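Local coordinates for nucleoside diphosphate kinase (Aquifex aeolicus, PDB 3ZTP), which catalyses transfer of the gamma phosphate of ATP to nucleoside diphosphates, probably through a phosphohistidine intermediate, and so supplies nucleoside triphosphates other than ATP, at residues L20-D25 / A108-D113; F40-T43 / E49-Y52; V64-S69 / K114-I119; A118-D123 / Q129-F134. One frame throughout, in Å; residues are numbered along the deposited sequence.

In the fold
Four contacts gather the covering helices and loops of an antiparallel sheet with strand order 2-3-1-4. Contact 1 opens first, on helix 20-29, and closes only at helix 106-110. Within that long span contact 2 closes a short loop across helix 44-50. Contact 3 starts after contact 2 has closed, on helix 60-67, and ends at 114-119, so it crosses contact 1; the two touch where Phe110 and Ile23 meet Ala118 and Ile119. Contact 4 begins where contact 3 ends, sharing Ala118 and Ile119, and closes a short loop from edge strand 119-121 to helix 125-135. Contacts 2 and 4 share one sulfate ion and also meet through Tyr130 and Glu131.

Contact 1 (L20-D25 / A108-D113); sequences LGKILD and AQFGTD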
loop_
_atom_site.group_PDB
_atom_site.type_symbol
_atom_site.label_atom_id
_atom_site.label_comp_id
_atom_site.label_asym_id
_atom_site.label_seq_id
_atom_site.Cartn_x
_atom_site.Cartn_y
_atom_site.Cartn_z
ATOM N N LEU A 20 -1.075 20.381 -8.920
ATOM C CA LEU A 20 -0.983 19.615 -7.678
ATOM C C LEU A 20 -0.103 20.273 -6.622
ATOM O O LEU A 20 -0.449 20.347 -5.443
ATOM C CB LEU A 20 -0.417 18.230 -7.986
ATOM C CG LEU A 20 -0.063 17.394 -6.757
ATOM C CD1 LEU A 20 -1.316 17.057 -5.946
ATOM C CD2 LEU A 20 0.684 16.106 -7.179
ATOM N N GLY A 21 1.091 20.687 -7.022
ATOM C CA GLY A 21 2.009 21.272 -6.072
ATOM C C GLY A 21 1.515 22.586 -5.494
ATOM O O GLY A 21 1.647 22.824 -4.293
ATOM N N LYS A 22 0.937 23.432 -6.334
ATOM C CA LYS A 22 0.388 24.695 -5.867
ATOM C C LYS A 22 -0.753 24.457 -4.876
ATOM O O LYS A 22 -0.888 25.163 -3.876
ATOM C CB LYS A 22 -0.116 25.532 -7.039
ATOM C CG LYS A 22 0.992 25.995 -7.972
ATOM C CD LYS A 22 0.439 26.939 -9.029
ATOM C CE LYS A 22 1.528 27.477 -9.985
ATOM N NZ LYS A 22 2.006 26.429 -10.916
ATOM N N ILE A 23 -1.567 23.436 -5.123
ATOM C CA ILE A 23 -2.666 23.131 -4.222
ATOM C C ILE A 23 -2.141 22.635 -2.871
ATOM O O ILE A 23 -2.581 23.094 -1.818
ATOM C CB ILE A 23 -3.617 22.143 -4.874
ATOM C CG1 ILE A 23 -4.337 22.829 -6.033
ATOM C CG2 ILE A 23 -4.616 21.611 -3.863
ATOM C CD1 ILE A 23 -5.156 21.880 -6.900
ATOM N N LEU A 24 -1.188 21.696 -2.881
ATOM C CA LEU A 24 -0.615 21.234 -1.628
ATOM C C LEU A 24 0.051 22.375 -0.875
ATOM O O LEU A 24 -0.107 22.493 0.346
ATOM C CB LEU A 24 0.367 20.082 -1.846
ATOM C CG LEU A 24 -0.270 18.809 -2.379
ATOM C CD1 LEU A 24 0.803 17.765 -2.619
ATOM C CD2 LEU A 24 -1.341 18.252 -1.412
ATOM N N ASP A 25 0.793 23.228 -1.587
ATOM C CA ASP A 25 1.458 24.370 -0.975
ATOM C C ASP A 25 0.441 25.229 -0.228
ATOM O O ASP A 25 0.674 25.671 0.901
ATOM C CB ASP A 25 2.191 25.209 -2.034
ATOM C CG ASP A 25 2.963 26.348 -1.430
ATOM O OD1 ASP A 25 3.689 26.154 -0.461
ATOM O OD2 ASP A 25 2.814 27.485 -1.925
ATOM N N ALA A 108 -11.583 28.657 -7.614
ATOM C CA ALA A 108 -11.444 29.837 -8.450
ATOM C C ALA A 108 -10.155 29.778 -9.248
ATOM O O ALA A 108 -10.128 30.148 -10.430
ATOM C CB ALA A 108 -11.499 31.091 -7.624
ATOM N N GLN A 109 -9.077 29.352 -8.611
ATOM C CA GLN A 109 -7.761 29.352 -9.248
ATOM C C GLN A 109 -7.581 28.254 -10.267
ATOM O O GLN A 109 -6.951 28.468 -11.301
ATOM C CB GLN A 109 -6.677 29.233 -8.182
ATOM C CG GLN A 109 -6.594 30.492 -7.339
ATOM C CD GLN A 109 -5.848 31.612 -8.054
ATOM O OE1 GLN A 109 -6.351 32.757 -8.187
ATOM N NE2 GLN A 109 -4.634 31.300 -8.500
ATOM N N PHE A 110 -8.144 27.074 -9.988
ATOM C CA PHE A 110 -7.815 25.875 -10.767
ATOM C C PHE A 110 -9.020 25.121 -11.315
ATOM O O PHE A 110 -8.851 24.189 -12.100
ATOM C CB PHE A 110 -6.941 24.914 -9.920
ATOM C CG PHE A 110 -5.690 25.554 -9.409
ATOM C CD1 PHE A 110 -4.732 26.019 -10.294
ATOM C CD2 PHE A 110 -5.513 25.756 -8.076
ATOM C CE1 PHE A 110 -3.571 26.650 -9.821
ATOM C CE2 PHE A 110 -4.355 26.394 -7.592
ATOM C CZ PHE A 110 -3.397 26.841 -8.486
ATOM N N GLY A 111 -10.217 25.472 -10.862
ATOM C CA GLY A 111 -11.435 24.816 -11.296
ATOM C C GLY A 111 -11.956 25.378 -12.594
ATOM O O GLY A 111 -11.884 26.575 -12.870
ATOM N N THR A 112 -12.513 24.501 -13.417
ATOM C CA THR A 112 -13.105 24.883 -14.695
ATOM C C THR A 112 -14.574 25.243 -14.567
ATOM O O THR A 112 -14.974 26.306 -15.032
ATOM C CB THR A 112 -12.923 23.738 -15.707
ATOM O OG1 THR A 112 -11.524 23.476 -15.883
ATOM C CG2 THR A 112 -13.540 24.080 -17.051
ATOM N N ASP A 113 -15.360 24.394 -13.926
ATOM C CA ASP A 113 -16.807 24.563 -13.918
ATOM C C ASP A 113 -17.361 23.889 -12.659
ATOM O O ASP A 113 -16.604 23.698 -11.683
ATOM C CB ASP A 113 -17.399 24.029 -15.238
ATOM C CG ASP A 113 -16.972 22.620 -15.533
ATOM O OD1 ASP A 113 -17.062 21.803 -14.609
ATOM O OD2 ASP A 113 -16.565 22.308 -16.669
#
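Ile23, inside helix 20-29, and Phe110, the last helical residue before Gly111 breaks from helical geometry, are the residues with the closest CA atoms, 8.8 Å apart. The gap is bridged mainly by Phe110, whose CB points from the short helix 106-110 toward the longer one. With CG anti to its own carbonyl carbon (chi1 -56°), the ring reaches out to two consecutive residues. Ile23 CG1 lies 3.8 Å from Phe110 CD2, and the two side chains run past one another in opposite senses. The Lys22 side chain instead crosses that of Phe110 at about a right angle, its CB 3.8 Å from Phe110 CZ and its CD 3.9 Å from the same atom. In the alpha/beta sandwich of this kinase, the contact joins a helix that packs on the central sheet, through Ile23 on Val10, to helix 106-110, which precedes the strand of the predicted active-site histidine. Only the aliphatic part of Lys22 serves Phe110: the chain bends at its last torsion (72°), and its NZ pairs instead with another chain, in a salt bridge to Asp25 of the second subunit. On one face of the Phe110 ring, toward its rim, lies CB of the preceding Gln109, 3.6 Å above the plane.

Contact 2 (F40-T43 / E49-Y52); sequences FRFT and EFYY. With SO4 (sulfate ion), chain D.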
loop_
_atom_site.group_PDB
_atom_site.type_symbol
_atom_site.label_atom_id
_atom_site.label_comp_id
_atom_site.label_asym_id
_atom_site.label_seq_id
_atom_site.Cartn_x
_atom_site.Cartn_y
_atom_site.Cartn_z
ATOM N N PHE A 40 -3.044 7.621 -6.756
ATOM C CA PHE A 40 -3.639 6.344 -7.069
ATOM C C PHE A 40 -4.630 6.564 -8.198
ATOM O O PHE A 40 -4.850 7.703 -8.632
ATOM C CB PHE A 40 -4.314 5.725 -5.823
ATOM C CG PHE A 40 -5.496 6.489 -5.354
ATOM C CD1 PHE A 40 -5.333 7.627 -4.587
ATOM C CD2 PHE A 40 -6.793 6.109 -5.730
ATOM C CE1 PHE A 40 -6.433 8.387 -4.188
ATOM C CE2 PHE A 40 -7.899 6.855 -5.293
ATOM C CZ PHE A 40 -7.699 7.997 -4.542
ATOM N N ARG A 41 -5.222 5.482 -8.683
ATOM C CA ARG A 41 -6.239 5.568 -9.723
ATOM C C ARG A 41 -7.472 4.805 -9.265
ATOM O O ARG A 41 -7.411 3.591 -9.018
ATOM C CB ARG A 41 -5.706 4.989 -11.014
ATOM C CG ARG A 41 -6.779 4.860 -12.081
ATOM C CD ARG A 41 -6.434 5.658 -13.263
ATOM N NE ARG A 41 -7.462 5.593 -14.298
ATOM C CZ ARG A 41 -7.187 5.717 -15.581
ATOM N NH1 ARG A 41 -5.933 5.918 -15.973
ATOM N NH2 ARG A 41 -8.169 5.671 -16.462
ATOM N N PHE A 42 -8.588 5.495 -9.109
ATOM C CA PHE A 42 -9.860 4.824 -8.866
ATOM C C PHE A 42 -10.223 3.972 -10.083
ATOM O O PHE A 42 -10.214 4.477 -11.220
ATOM C CB PHE A 42 -11.003 5.845 -8.751
ATOM C CG PHE A 42 -11.162 6.520 -7.423
ATOM C CD1 PHE A 42 -11.516 5.815 -6.285
ATOM C CD2 PHE A 42 -11.050 7.894 -7.334
ATOM C CE1 PHE A 42 -11.730 6.450 -5.084
ATOM C CE2 PHE A 42 -11.261 8.536 -6.121
ATOM C CZ PHE A 42 -11.599 7.814 -4.993
ATOM N N THR A 43 -10.585 2.714 -9.839
ATOM C CA THR A 43 -11.403 2.002 -10.828
ATOM C C THR A 43 -12.799 2.627 -10.832
ATOM O O THR A 43 -13.189 3.286 -9.881
ATOM C CB THR A 43 -11.561 0.525 -10.467
ATOM O OG1 THR A 43 -12.255 0.442 -9.221
ATOM C CG2 THR A 43 -10.208 -0.143 -10.337
ATOM N N GLU A 49 -18.208 3.457 -5.283
ATOM C CA GLU A 49 -18.333 3.177 -3.862
ATOM C C GLU A 49 -17.966 4.388 -3.015
ATOM O O GLU A 49 -18.628 4.674 -2.028
ATOM C CB GLU A 49 -17.432 2.003 -3.473
ATOM C CG GLU A 49 -17.904 0.672 -4.041
ATOM C CD GLU A 49 -16.953 -0.479 -3.736
ATOM O OE1 GLU A 49 -15.912 -0.287 -3.069
ATOM O OE2 GLU A 49 -17.294 -1.607 -4.163
ATOM N N PHE A 50 -16.904 5.089 -3.393
ATOM C CA PHE A 50 -16.503 6.278 -2.650
ATOM C C PHE A 50 -17.635 7.289 -2.644
ATOM O O PHE A 50 -17.936 7.882 -1.615
ATOM C CB PHE A 50 -15.244 6.877 -3.274
ATOM C CG PHE A 50 -14.727 8.103 -2.553
ATOM C CD1 PHE A 50 -13.826 7.976 -1.515
ATOM C CD2 PHE A 50 -15.141 9.373 -2.899
ATOM C CE1 PHE A 50 -13.338 9.085 -0.851
ATOM C CE2 PHE A 50 -14.676 10.493 -2.209
ATOM C CZ PHE A 50 -13.765 10.339 -1.184
ATOM N N TYR A 51 -18.268 7.449 -3.800
ATOM C CA TYR A 51 -19.356 8.413 -3.989
ATOM C C TYR A 51 -20.747 7.791 -3.891
ATOM O O TYR A 51 -21.703 8.293 -4.491
ATOM C CB TYR A 51 -19.193 9.069 -5.361
ATOM C CG TYR A 51 -18.070 10.061 -5.421
ATOM C CD1 TYR A 51 -18.142 11.256 -4.731
ATOM C CD2 TYR A 51 -16.943 9.818 -6.188
ATOM C CE1 TYR A 51 -17.109 12.188 -4.796
ATOM C CE2 TYR A 51 -15.929 10.737 -6.266
ATOM C CZ TYR A 51 -16.020 11.915 -5.568
ATOM O OH TYR A 51 -14.994 12.843 -5.649
ATOM N N TYR A 52 -20.872 6.721 -3.121
ATOM C CA TYR A 52 -22.140 5.997 -3.066
ATOM C C TYR A 52 -23.337 6.853 -2.672
ATOM O O TYR A 52 -24.463 6.578 -3.085
ATOM C CB TYR A 52 -22.003 4.807 -2.115
ATOM C CG TYR A 52 -22.147 5.158 -0.653
ATOM C CD1 TYR A 52 -21.056 5.584 0.095
ATOM C CD2 TYR A 52 -23.376 5.036 -0.011
ATOM C CE1 TYR A 52 -21.185 5.897 1.432
ATOM C CE2 TYR A 52 -23.517 5.346 1.325
ATOM C CZ TYR A 52 -22.416 5.768 2.045
ATOM O OH TYR A 52 -22.552 6.079 3.373
HETATM S S SO4 D . -16.842 16.080 -5.091
HETATM O O1 SO4 D . -16.323 17.434 -4.937
HETATM O O2 SO4 D . -17.478 15.666 -3.842
HETATM O O3 SO4 D . -17.880 16.000 -6.116
HETATM O O4 SO4 D . -15.787 15.184 -5.476
#
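Phe42 and Phe50 meet across helix 44-50, one from the loop just ahead of it and the other from its last turn. The tight part of the contact is aromatic. Phe42 puts CZ over a face of the Phe50 ring, 4.0 Å from Phe50 CG, while its CE1 comes equally close, 4.0 Å, to Phe50 CB. The ring centres are 5.6 Å apart with planes at 55°, an inclined arrangement between two buried side chains. Phe40 CE2 also sits centrally over one face of the Phe42 ring, 3.6 Å above the plane, so the aromatic cluster continues toward the end of strand 33-40. In contrast, Glu49 and Tyr52 lie on the exposed side of the helix end and do not touch the loop. Tyr51 makes no close contact with 40-43; CG turned anti to its carbonyl carbon (chi1 -74°) carries the ring over Phe50 CD2 and its hydroxyl toward a bound sulfate. There Tyr51 OH donates a hydrogen bond to sulfate O4 at an unusually short 2.5 Å. Since His120 ND1 also binds this anion, probably taken from the crystallisation liquor, the apolar cluster lies beside a polar site that can hold an anion, perhaps where a transferred phosphate passes.

Contact 3 (V64-S69 / K114-I119); sequences VEFMSS and KGKNAI
Phe66 of helix 60-67 meets Gly115 and Lys116 on a loop whose local motif is an inverse gamma turn centred on Lys116, the nearest CA atoms (Phe66 and Lys116) being 8.3 Å apart. The same loop leads to strand 119-121 and the predicted active-site histidine, so the contact joins, at the protein surface, two elements that probably flank the nucleotide site. The apolar interaction is a CH-pi contact. Lys116 CG lies over one face of the Phe66 ring, offset toward the rim, 4.2 Å from the centroid and 25° off the ring normal. Beyond CG the lysine runs on extended, its side chain crossing that of Phe66 at a slant, and its CE still lies 4.0 Å from Phe66 CE1. The aromatic group gets there because its CG is anti to the backbone N (chi1 172°). Gly115 O adds a polar neighbour, 3.9 Å from Phe66 CE2. Hydrogen bonds shape each partner separately rather than crossing between them. In the loop, Asn117 N makes the weak turn bond to Gly115 O, and Asp113 OD1 accepts from both Gly115 N and Lys116 N. Asn117, a predicted ATP-binding residue, has its amide held at both ends, OD1 by Lys11 NZ and ND2 by Thr93 O. At the helix end the serines fold back on the preceding turn. Ser68 OG donates to Val64 O at 2.7 Å, while Phe66 O takes two donors from one residue: Ser69 N, and Ser69 OG at 2.6 Å, tilted 18° from the carbonyl plane.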
loop_
_atom_site.group_PDB
_atom_site.type_symbol
_atom_site.label_atom_id
_atom_site.label_comp_id
_atom_site.label_asym_id
_atom_site.label_seq_id
_atom_site.Cartn_x
_atom_site.Cartn_y
_atom_site.Cartn_z
ATOM N N VAL A 64 -18.458 9.448 -11.799
ATOM C CA VAL A 64 -17.695 8.227 -11.650
ATOM C C VAL A 64 -16.694 8.089 -12.783
ATOM O O VAL A 64 -15.533 7.744 -12.547
ATOM C CB VAL A 64 -18.621 7.029 -11.605
ATOM C CG1 VAL A 64 -17.850 5.718 -11.810
ATOM C CG2 VAL A 64 -19.384 7.035 -10.291
ATOM N N GLU A 65 -17.121 8.353 -14.015
ATOM C CA GLU A 65 -16.213 8.272 -15.156
ATOM C C GLU A 65 -15.057 9.277 -15.004
ATOM O O GLU A 65 -13.891 8.937 -15.174
ATOM C CB GLU A 65 -16.959 8.542 -16.478
ATOM C CG GLU A 65 -16.032 8.554 -17.684
ATOM C CD GLU A 65 -16.739 8.833 -19.003
ATOM O OE1 GLU A 65 -17.623 9.714 -19.034
ATOM O OE2 GLU A 65 -16.386 8.182 -20.012
ATOM N N PHE A 66 -15.394 10.518 -14.663
ATOM C CA PHE A 66 -14.385 11.558 -14.505
ATOM C C PHE A 66 -13.364 11.178 -13.436
ATOM O O PHE A 66 -12.153 11.275 -13.642
ATOM C CB PHE A 66 -15.082 12.871 -14.147
ATOM C CG PHE A 66 -14.147 13.992 -13.777
ATOM C CD1 PHE A 66 -13.091 14.349 -14.605
ATOM C CD2 PHE A 66 -14.352 14.706 -12.616
ATOM C CE1 PHE A 66 -12.248 15.403 -14.254
ATOM C CE2 PHE A 66 -13.530 15.769 -12.285
ATOM C CZ PHE A 66 -12.482 16.095 -13.083
ATOM N N MET A 67 -13.863 10.747 -12.291
ATOM C CA MET A 67 -12.992 10.459 -11.164
ATOM C C MET A 67 -12.150 9.195 -11.327
ATOM O O MET A 67 -11.221 8.958 -10.541
ATOM C CB MET A 67 -13.786 10.458 -9.848
ATOM C CG MET A 67 -14.225 11.864 -9.426
ATOM S SD MET A 67 -12.849 13.012 -9.145
ATOM C CE MET A 67 -12.130 12.293 -7.658
ATOM N N SER A 68 -12.483 8.394 -12.332
ATOM C CA SER A 68 -11.708 7.206 -12.677
ATOM C C SER A 68 -10.984 7.380 -14.010
ATOM O O SER A 68 -10.455 6.404 -14.539
ATOM C CB SER A 68 -12.602 5.951 -12.711
ATOM O OG SER A 68 -13.685 6.066 -13.623
ATOM N N SER A 69 -10.942 8.597 -14.555
ATOM C CA SER A 69 -10.413 8.841 -15.903
ATOM C C SER A 69 -8.914 9.042 -15.960
ATOM O O SER A 69 -8.328 9.076 -17.029
ATOM C CB SER A 69 -11.101 10.050 -16.551
ATOM O OG SER A 69 -10.747 11.247 -15.888
ATOM N N LYS A 114 -18.628 23.527 -12.622
ATOM C CA LYS A 114 -19.165 22.949 -11.383
ATOM C C LYS A 114 -18.906 21.455 -11.256
ATOM O O LYS A 114 -19.134 20.870 -10.187
ATOM C CB LYS A 114 -20.669 23.256 -11.250
ATOM C CG LYS A 114 -21.539 22.518 -12.243
ATOM C CD LYS A 114 -22.931 23.162 -12.325
ATOM C CE LYS A 114 -23.675 23.084 -11.014
ATOM N NZ LYS A 114 -25.094 23.520 -11.173
ATOM N N GLY A 115 -18.466 20.821 -12.341
ATOM C CA GLY A 115 -18.130 19.403 -12.327
ATOM C C GLY A 115 -16.623 19.200 -12.281
ATOM O O GLY A 115 -16.091 18.527 -11.387
ATOM N N LYS A 116 -15.924 19.760 -13.256
ATOM C CA LYS A 116 -14.470 19.771 -13.247
ATOM C C LYS A 116 -14.034 20.942 -12.401
ATOM O O LYS A 116 -13.746 22.040 -12.903
ATOM C CB LYS A 116 -13.900 19.859 -14.668
ATOM C CG LYS A 116 -14.216 18.598 -15.476
ATOM C CD LYS A 116 -13.515 18.589 -16.819
ATOM C CE LYS A 116 -13.685 17.231 -17.500
ATOM N NZ LYS A 116 -12.628 16.973 -18.515
ATOM N N ASN A 117 -14.044 20.700 -11.092
ATOM C CA ASN A 117 -13.834 21.761 -10.115
ATOM C C ASN A 117 -12.629 21.514 -9.220
ATOM O O ASN A 117 -12.629 21.900 -8.048
ATOM C CB ASN A 117 -15.088 22.019 -9.276
ATOM C CG ASN A 117 -15.476 20.852 -8.420
ATOM O OD1 ASN A 117 -14.875 19.792 -8.471
ATOM N ND2 ASN A 117 -16.524 21.047 -7.633
ATOM N N ALA A 118 -11.621 20.865 -9.785
ATOM C CA ALA A 118 -10.257 20.770 -9.240
ATOM C C ALA A 118 -10.056 19.866 -8.050
ATOM O O ALA A 118 -9.014 19.227 -7.954
ATOM C CB ALA A 118 -9.673 22.166 -8.935
ATOM N N ILE A 119 -10.985 19.862 -7.106
ATOM C CA ILE A 119 -10.713 19.284 -5.800
ATOM C C ILE A 119 -12.005 18.868 -5.120
ATOM O O ILE A 119 -13.049 19.495 -5.277
ATOM C CB ILE A 119 -9.902 20.289 -4.917
ATOM C CG1 ILE A 119 -9.402 19.666 -3.614
ATOM C CG2 ILE A 119 -10.711 21.585 -4.660
ATOM C CD1 ILE A 119 -8.315 20.500 -2.950
#

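Contact 4 (A118-D123 / Q129-F134); sequences AIHASD and QYEICF. With SO4 (sulfate ion), chain D.
His120 and Ser122 both donate to one oxygen of Glu131, although they sit two residues apart on and just beyond strand 119-121. His120 CG lies anti to the backbone N (chi1 168°), which carries the imidazole toward helix 125-135. There His120 NE2 reaches Glu131 OE1 at 2.7 Å in a nearly straight bond (175°), with the oxygen in the imidazole plane. Ser122 OG reaches the same oxygen at 2.7 Å from the other face of the carboxylate. Neither donor lies in the carboxylate plane, and OE1 is gripped from above and below. The Ser122 hydroxyl is itself an acceptor for Leu7 N, which fixes this second donor. Glu131 OE2 is satisfied differently: a water donates to it at 2.7 Å and accepts from Asp123 N at 2.9 Å, and a bound glycerol, like the sulfate probably from the crystallisation liquor, adds another hydrogen bond. At the other ring nitrogen, His120 ND1 donates to sulfate O2 at 2.7 Å, the anion being shared with Tyr51. His120 is the predicted pros-phosphohistidine, and a sulfate at ND1 is consistent with the position of the phosphoryl group; the bonds at NE2 and ND1 together help to fix the ring's rotation. Phe50 meets the His120 ring edge-to-face. The contact thus lies between edge strand 119-121, paired with strand 3-10, and helix 125-135, whose Cys133 is disulfide-bonded to Cys133 of the third subunit, with helix 44-50 beside it.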
loop_
_atom_site.group_PDB
_atom_site.type_symbol
_atom_site.label_atom_id
_atom_site.label_comp_id
_atom_site.label_asym_id
_atom_site.label_seq_id
_atom_site.Cartn_x
_atom_site.Cartn_y
_atom_site.Cartn_z
ATOM N N ALA A 118 -11.621 20.865 -9.785
ATOM C CA ALA A 118 -10.257 20.770 -9.240
ATOM C C ALA A 118 -10.056 19.866 -8.050
ATOM O O ALA A 118 -9.014 19.227 -7.954
ATOM C CB ALA A 118 -9.673 22.166 -8.935
ATOM N N ILE A 119 -10.985 19.862 -7.106
ATOM C CA ILE A 119 -10.713 19.284 -5.800
ATOM C C ILE A 119 -12.005 18.868 -5.120
ATOM O O ILE A 119 -13.049 19.495 -5.277
ATOM C CB ILE A 119 -9.902 20.289 -4.917
ATOM C CG1 ILE A 119 -9.402 19.666 -3.614
ATOM C CG2 ILE A 119 -10.711 21.585 -4.660
ATOM C CD1 ILE A 119 -8.315 20.500 -2.950
ATOM N N HIS A 120 -11.904 17.766 -4.383
ATOM C CA HIS A 120 -12.906 17.257 -3.467
ATOM C C HIS A 120 -12.425 17.514 -2.037
ATOM O O HIS A 120 -11.241 17.311 -1.752
ATOM C CB HIS A 120 -13.029 15.735 -3.622
ATOM C CG HIS A 120 -13.816 15.093 -2.528
ATOM N ND1 HIS A 120 -15.181 14.958 -2.591
ATOM C CD2 HIS A 120 -13.438 14.595 -1.332
ATOM C CE1 HIS A 120 -15.612 14.385 -1.480
ATOM N NE2 HIS A 120 -14.574 14.156 -0.704
ATOM N N ALA A 121 -13.322 17.889 -1.135
ATOM C CA ALA A 121 -13.032 17.838 0.298
ATOM C C ALA A 121 -14.210 17.262 1.046
ATOM O O ALA A 121 -15.365 17.474 0.664
ATOM C CB ALA A 121 -12.699 19.218 0.854
ATOM N N SER A 122 -13.925 16.547 2.120
ATOM C CA SER A 122 -14.992 16.002 2.964
ATOM C C SER A 122 -15.928 17.106 3.466
ATOM O O SER A 122 -15.506 18.213 3.774
ATOM C CB SER A 122 -14.383 15.299 4.180
ATOM O OG SER A 122 -13.401 14.360 3.806
ATOM N N ASP A 123 -17.191 16.740 3.600
ATOM C CA ASP A 123 -18.274 17.671 3.919
ATOM C C ASP A 123 -18.470 17.852 5.412
ATOM O O ASP A 123 -18.897 18.903 5.858
ATOM C CB ASP A 123 -19.581 17.147 3.313
ATOM C CG ASP A 123 -20.787 18.015 3.657
ATOM O OD1 ASP A 123 -20.849 19.163 3.174
ATOM O OD2 ASP A 123 -21.691 17.531 4.382
ATOM N N GLN A 129 -14.607 10.706 8.076
ATOM C CA GLN A 129 -14.212 9.407 8.621
ATOM C C GLN A 129 -14.331 8.317 7.547
ATOM O O GLN A 129 -13.419 7.497 7.369
ATOM C CB GLN A 129 -15.083 9.071 9.823
ATOM C CG GLN A 129 -14.808 7.718 10.445
ATOM C CD GLN A 129 -15.634 7.484 11.700
ATOM O OE1 GLN A 129 -15.420 8.129 12.725
ATOM N NE2 GLN A 129 -16.592 6.567 11.618
ATOM N N TYR A 130 -15.461 8.276 6.859
ATOM C CA TYR A 130 -15.660 7.320 5.768
ATOM C C TYR A 130 -14.657 7.476 4.648
ATOM O O TYR A 130 -14.060 6.512 4.165
ATOM C CB TYR A 130 -17.072 7.477 5.170
ATOM C CG TYR A 130 -17.305 6.622 3.927
ATOM C CD1 TYR A 130 -17.532 5.276 4.051
ATOM C CD2 TYR A 130 -17.279 7.166 2.639
ATOM C CE1 TYR A 130 -17.733 4.480 2.943
ATOM C CE2 TYR A 130 -17.473 6.363 1.517
ATOM C CZ TYR A 130 -17.696 5.016 1.686
ATOM O OH TYR A 130 -17.907 4.153 0.627
ATOM N N GLU A 131 -14.469 8.706 4.200
ATOM C CA GLU A 131 -13.633 8.958 3.058
ATOM C C GLU A 131 -12.160 8.716 3.354
ATOM O O GLU A 131 -11.436 8.158 2.512
ATOM C CB GLU A 131 -13.818 10.411 2.625
ATOM C CG GLU A 131 -15.218 10.672 2.064
ATOM C CD GLU A 131 -15.457 12.107 1.673
ATOM O OE1 GLU A 131 -14.536 12.933 1.751
ATOM O OE2 GLU A 131 -16.596 12.400 1.267
ATOM N N ILE A 132 -11.699 9.128 4.534
ATOM C CA ILE A 132 -10.308 8.853 4.909
ATOM C C ILE A 132 -10.069 7.356 4.915
ATOM O O ILE A 132 -9.085 6.911 4.325
ATOM C CB ILE A 132 -9.979 9.481 6.254
ATOM C CG1 ILE A 132 -9.951 11.004 6.115
ATOM C CG2 ILE A 132 -8.645 8.967 6.759
ATOM C CD1 ILE A 132 -9.869 11.746 7.449
ATOM N N CYS A 133 -10.931 6.576 5.559
ATOM C CA CYS A 133 -10.765 5.126 5.591
ATOM C C CYS A 133 -10.894 4.498 4.208
ATOM O O CYS A 133 -10.311 3.439 3.940
ATOM C CB CYS A 133 -11.782 4.503 6.543
ATOM S SG CYS A 133 -11.381 4.780 8.286
ATOM N N PHE A 134 -11.652 5.109 3.322
ATOM C CA PHE A 134 -11.777 4.527 2.004
ATOM C C PHE A 134 -10.432 4.532 1.279
ATOM O O PHE A 134 -10.113 3.600 0.529
ATOM C CB PHE A 134 -12.821 5.249 1.157
ATOM C CG PHE A 134 -13.301 4.426 0.008
ATOM C CD1 PHE A 134 -12.633 4.384 -1.199
ATOM C CD2 PHE A 134 -14.390 3.612 0.186
ATOM C CE1 PHE A 134 -13.079 3.566 -2.233
ATOM C CE2 PHE A 134 -14.847 2.796 -0.848
ATOM C CZ PHE A 134 -14.175 2.770 -2.050
HETATM S S SO4 D . -16.842 16.080 -5.091
HETATM O O1 SO4 D . -16.323 17.434 -4.937
HETATM O O2 SO4 D . -17.478 15.666 -3.842
HETATM O O3 SO4 D . -17.880 16.000 -6.116
HETATM O O4 SO4 D . -15.787 15.184 -5.476
HETATM O O HOH W 1 -18.027 14.605 1.755
#